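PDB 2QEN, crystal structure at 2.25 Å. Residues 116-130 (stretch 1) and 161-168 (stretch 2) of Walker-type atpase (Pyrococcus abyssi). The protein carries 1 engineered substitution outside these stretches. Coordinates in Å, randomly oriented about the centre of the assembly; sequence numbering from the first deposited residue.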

# COMPACT_ATOMS: atom_id res chain seq x y z
N VAL A 116 24.49 5.59 5.92
CA VAL A 116 23.89 5.24 4.64
C VAL A 116 23.07 6.40 4.06
O VAL A 116 23.20 6.72 2.87
N PHE A 117 22.25 7.01 4.91
CA PHE A 117 21.38 8.10 4.47
C PHE A 117 22.14 9.36 4.08
O PHE A 117 21.74 10.05 3.13
N ARG A 118 23.23 9.65 4.78
CA ARG A 118 24.13 10.77 4.44
C ARG A 118 24.76 10.61 3.05
O ARG A 118 24.78 11.56 2.27
N GLU A 119 25.28 9.42 2.75
CA GLU A 119 25.78 9.11 1.41
C GLU A 119 24.72 9.26 0.30
O GLU A 119 25.02 9.75 -0.78
N LEU A 120 23.48 8.85 0.58
CA LEU A 120 22.38 8.99 -0.38
C LEU A 120 21.98 10.44 -0.61
O LEU A 120 21.61 10.81 -1.72
N ASN A 121 22.06 11.26 0.45
CA ASN A 121 21.88 12.71 0.35
C ASN A 121 22.99 13.39 -0.47
O ASN A 121 22.72 14.32 -1.23
N ASP A 122 24.24 12.93 -0.30
CA ASP A 122 25.39 13.38 -1.12
C ASP A 122 25.13 13.09 -2.60
O ASP A 122 25.47 13.89 -3.48
N LEU A 123 24.51 11.94 -2.87
CA LEU A 123 24.13 11.56 -4.22
C LEU A 123 23.01 12.48 -4.73
O LEU A 123 23.03 12.94 -5.89
N GLY A 124 22.06 12.79 -3.83
CA GLY A 124 20.99 13.74 -4.09
C GLY A 124 21.50 15.12 -4.48
O GLY A 124 20.89 15.79 -5.32
N GLU A 125 22.61 15.54 -3.87
CA GLU A 125 23.23 16.83 -4.15
C GLU A 125 23.67 16.97 -5.59
O GLU A 125 23.60 18.07 -6.15
N GLU A 126 24.14 15.88 -6.18
CA GLU A 126 24.56 15.88 -7.57
C GLU A 126 23.34 15.86 -8.50
O GLU A 126 23.29 16.62 -9.48
N LEU A 127 22.38 15.00 -8.17
CA LEU A 127 21.20 14.78 -8.99
C LEU A 127 20.16 15.90 -8.86
O LEU A 127 19.38 16.15 -9.79
N GLY A 128 20.16 16.56 -7.71
CA GLY A 128 19.10 17.50 -7.36
C GLY A 128 18.37 16.98 -6.14
O GLY A 128 18.25 17.68 -5.13
N GLU A 129 17.97 15.71 -6.23
CA GLU A 129 17.13 15.04 -5.24
C GLU A 129 17.32 13.53 -5.38
O GLU A 129 17.42 13.01 -6.50
N PHE A 130 17.36 12.84 -4.24
CA PHE A 130 17.27 11.38 -4.23
C PHE A 130 16.09 10.90 -3.36
O PHE A 130 15.89 11.40 -2.24
N SER A 161 17.90 17.74 8.21
CA SER A 161 19.32 17.91 7.86
C SER A 161 19.76 17.38 6.50
O SER A 161 20.90 17.61 6.11
N LEU A 162 18.90 16.64 5.82
CA LEU A 162 19.25 16.08 4.51
C LEU A 162 18.34 16.65 3.40
O LEU A 162 17.42 15.97 2.94
N PRO A 163 18.58 17.92 2.98
CA PRO A 163 17.69 18.61 2.04
C PRO A 163 17.65 18.04 0.62
O PRO A 163 16.71 18.32 -0.13
N ASN A 164 18.64 17.24 0.24
CA ASN A 164 18.59 16.61 -1.09
C ASN A 164 18.07 15.19 -1.04
O ASN A 164 18.29 14.40 -1.95
N LEU A 165 17.36 14.87 0.04
CA LEU A 165 16.83 13.55 0.23
C LEU A 165 15.34 13.65 0.54
O LEU A 165 14.93 14.43 1.41
N LYS A 166 14.53 12.90 -0.20
CA LYS A 166 13.09 12.88 0.01
C LYS A 166 12.67 11.47 0.39
O LYS A 166 13.21 10.49 -0.12
N ILE A 167 11.72 11.39 1.32
CA ILE A 167 11.26 10.11 1.84
C ILE A 167 9.75 10.01 1.56
O ILE A 167 9.01 10.97 1.78
N ILE A 168 9.35 8.89 0.98
CA ILE A 168 7.94 8.57 0.76
C ILE A 168 7.64 7.34 1.60
O ILE A 168 8.37 6.35 1.52

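The helix ending at L127 packs over the turn and strand of the second stretch, and the chain that leaves it joins that strand as a parallel neighbour, burying 670 Å² in all. The apolar part of the contact centres on L165, a t,p rotamer on the same face of the sheet as F130. Its CD1 lies 3.8 Å from CB of L120 and 4.0 Å from CD2 of F130, near the plane of the F130 ring and at its edge, while its CD2 lies 3.8 Å from CD2 of F117. F117 points toward the second stretch with chi1 m; its ring also meets I167 edge-on, CE2 to CD1 at 4.1 Å, the isoleucine being m,t. L162, likewise m,t, points toward the helix and brings CD1 to 4.0 Å from CB of F117. F130 adopts chi1 t, and the end of its ring leads away from the second stretch, leaving its edge against L165.

Polar side chains tie the turn from L162 to L165 to the helix and the residue after it. N121 (chi1 t) leaves the helix sideways, but its end reaches into the turn, where OD1 accepts a weak hydrogen bond from N of N164 at 2.9 Å. N164 (chi1 m) points toward the first stretch and in turn donates from ND2 to O of G128, 2.9 Å away, tying the turn to the residue at which the chain leaves the helix. Water 1 bridges the remaining polar groups: it accepts from ND2 of N121 (2.9 Å) and donates to OE2 of E125 (2.9 Å) and OD1 of N164 (2.8 Å). Both amide side chains thus use both their ends.

The charged contact lies on the face of the sheet opposite F130 and L165. K166, m,m,t,p, points toward the first stretch, and its NZ forms a salt bridge with OE2 of E129, a t,t side chain, at 3.1 Å. Water 2 donates to the same OE2 (3.2 Å) and to O of P163 (2.7 Å), linking the glutamate to the turn.

Backbone bonds set the register of the two strands. F130 N donates to N164 O and K166 N to F130 O, each at 2.9 Å, so F130 bonds on both sides of L165, as a parallel bridge requires. The N164 carbonyl also receives a CA-H...O contact from G124, CA to O at 3.5 Å. This close approach depends on glycine: a CB on G124 would point toward the turn and fall 2.1 Å from O of N164, a clash.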

# COMPACT_ATOMS: atom_id res chain seq x y z
CB VAL A 116 22.99 3.97 4.77
CG1 VAL A 116 22.12 3.75 3.50
CG2 VAL A 116 23.84 2.73 5.11
CB PHE A 117 20.25 8.35 5.47
CG PHE A 117 19.06 7.44 5.27
CD1 PHE A 117 19.23 6.05 5.14
CD2 PHE A 117 17.77 7.96 5.16
CE1 PHE A 117 18.12 5.19 4.93
CE2 PHE A 117 16.65 7.10 4.96
CZ PHE A 117 16.84 5.73 4.84
CB ARG A 118 25.23 10.95 5.50
CG ARG A 118 24.73 11.55 6.82
CD ARG A 118 25.90 11.94 7.73
NE ARG A 118 26.50 10.75 8.34
CZ ARG A 118 26.35 10.40 9.62
NH1 ARG A 118 25.62 11.16 10.44
NH2 ARG A 118 26.93 9.30 10.08
CB GLU A 119 26.41 7.72 1.37
CG GLU A 119 27.74 7.61 2.11
CD GLU A 119 28.33 6.20 2.09
OE1 GLU A 119 28.31 5.54 1.02
OE2 GLU A 119 28.82 5.74 3.16
CB LEU A 120 21.15 8.18 0.07
CG LEU A 120 21.28 6.66 0.04
CD1 LEU A 120 19.97 6.03 0.56
CD2 LEU A 120 21.63 6.16 -1.35
CB ASN A 121 21.78 13.33 1.75
CG ASN A 121 21.46 14.83 1.70
OD1 ASN A 121 20.34 15.22 1.40
ND2 ASN A 121 22.45 15.66 2.00
CB ASP A 122 26.68 12.65 -0.72
CG ASP A 122 27.21 13.08 0.64
OD1 ASP A 122 26.71 14.07 1.22
OD2 ASP A 122 28.15 12.42 1.14
CB LEU A 123 23.72 10.08 -4.23
CG LEU A 123 23.21 9.36 -5.47
CD1 LEU A 123 24.19 9.53 -6.63
CD2 LEU A 123 23.00 7.87 -5.16
CB GLU A 125 24.45 17.05 -3.25
CG GLU A 125 24.13 17.72 -1.94
CD GLU A 125 25.31 17.77 -0.99
OE1 GLU A 125 26.49 17.76 -1.44
OE2 GLU A 125 25.06 17.83 0.23
CB GLU A 126 25.48 14.71 -7.87
CG GLU A 126 25.92 14.70 -9.33
CD GLU A 126 26.97 13.66 -9.66
OE1 GLU A 126 27.55 13.06 -8.72
OE2 GLU A 126 27.23 13.45 -10.86
CB LEU A 127 20.54 13.44 -8.63
CG LEU A 127 21.31 12.16 -8.95
CD1 LEU A 127 20.95 11.04 -7.98
CD2 LEU A 127 21.02 11.74 -10.36
CB GLU A 129 15.67 15.33 -5.59
CG GLU A 129 14.71 15.30 -4.46
CD GLU A 129 13.51 16.16 -4.75
OE1 GLU A 129 12.62 15.70 -5.49
OE2 GLU A 129 13.46 17.29 -4.23
CB PHE A 130 18.60 10.74 -3.78
CG PHE A 130 18.65 9.26 -3.98
CD1 PHE A 130 19.03 8.72 -5.20
CD2 PHE A 130 18.29 8.38 -2.94
CE1 PHE A 130 19.06 7.34 -5.39
CE2 PHE A 130 18.33 6.99 -3.13
CZ PHE A 130 18.73 6.48 -4.35
CB SER A 161 20.19 17.26 8.93
OG SER A 161 19.84 17.74 10.20
CB LEU A 162 19.27 14.54 4.57
CG LEU A 162 20.19 13.89 5.65
CD1 LEU A 162 20.00 12.37 5.73
CD2 LEU A 162 21.69 14.24 5.46
CB PRO A 163 18.25 20.04 2.00
CG PRO A 163 19.66 19.92 2.46
CD PRO A 163 19.69 18.79 3.44
CB ASN A 164 19.96 16.69 -1.73
CG ASN A 164 20.40 18.11 -1.93
OD1 ASN A 164 20.97 18.73 -1.04
ND2 ASN A 164 20.12 18.65 -3.10
CB LEU A 165 17.60 12.86 1.36
CG LEU A 165 17.51 11.34 1.46
CD1 LEU A 165 18.24 10.69 0.28
CD2 LEU A 165 18.11 10.89 2.80
CB LYS A 166 12.34 13.35 -1.25
CG LYS A 166 12.57 14.81 -1.61
CD LYS A 166 11.97 15.76 -0.56
CE LYS A 166 12.60 17.15 -0.65
NZ LYS A 166 11.92 18.01 -1.62
CB ILE A 167 11.59 9.95 3.35
CG1 ILE A 167 13.11 9.83 3.57
CG2 ILE A 167 10.85 8.74 3.97
CD1 ILE A 167 13.48 9.76 5.03
CB ILE A 168 7.65 8.26 -0.74
CG1 ILE A 168 7.95 9.49 -1.61
CG2 ILE A 168 6.16 7.82 -0.94
CD1 ILE A 168 7.95 9.21 -3.11
O HOH W 1 22.47 18.49 1.26
O HOH W 2 15.69 18.92 -2.58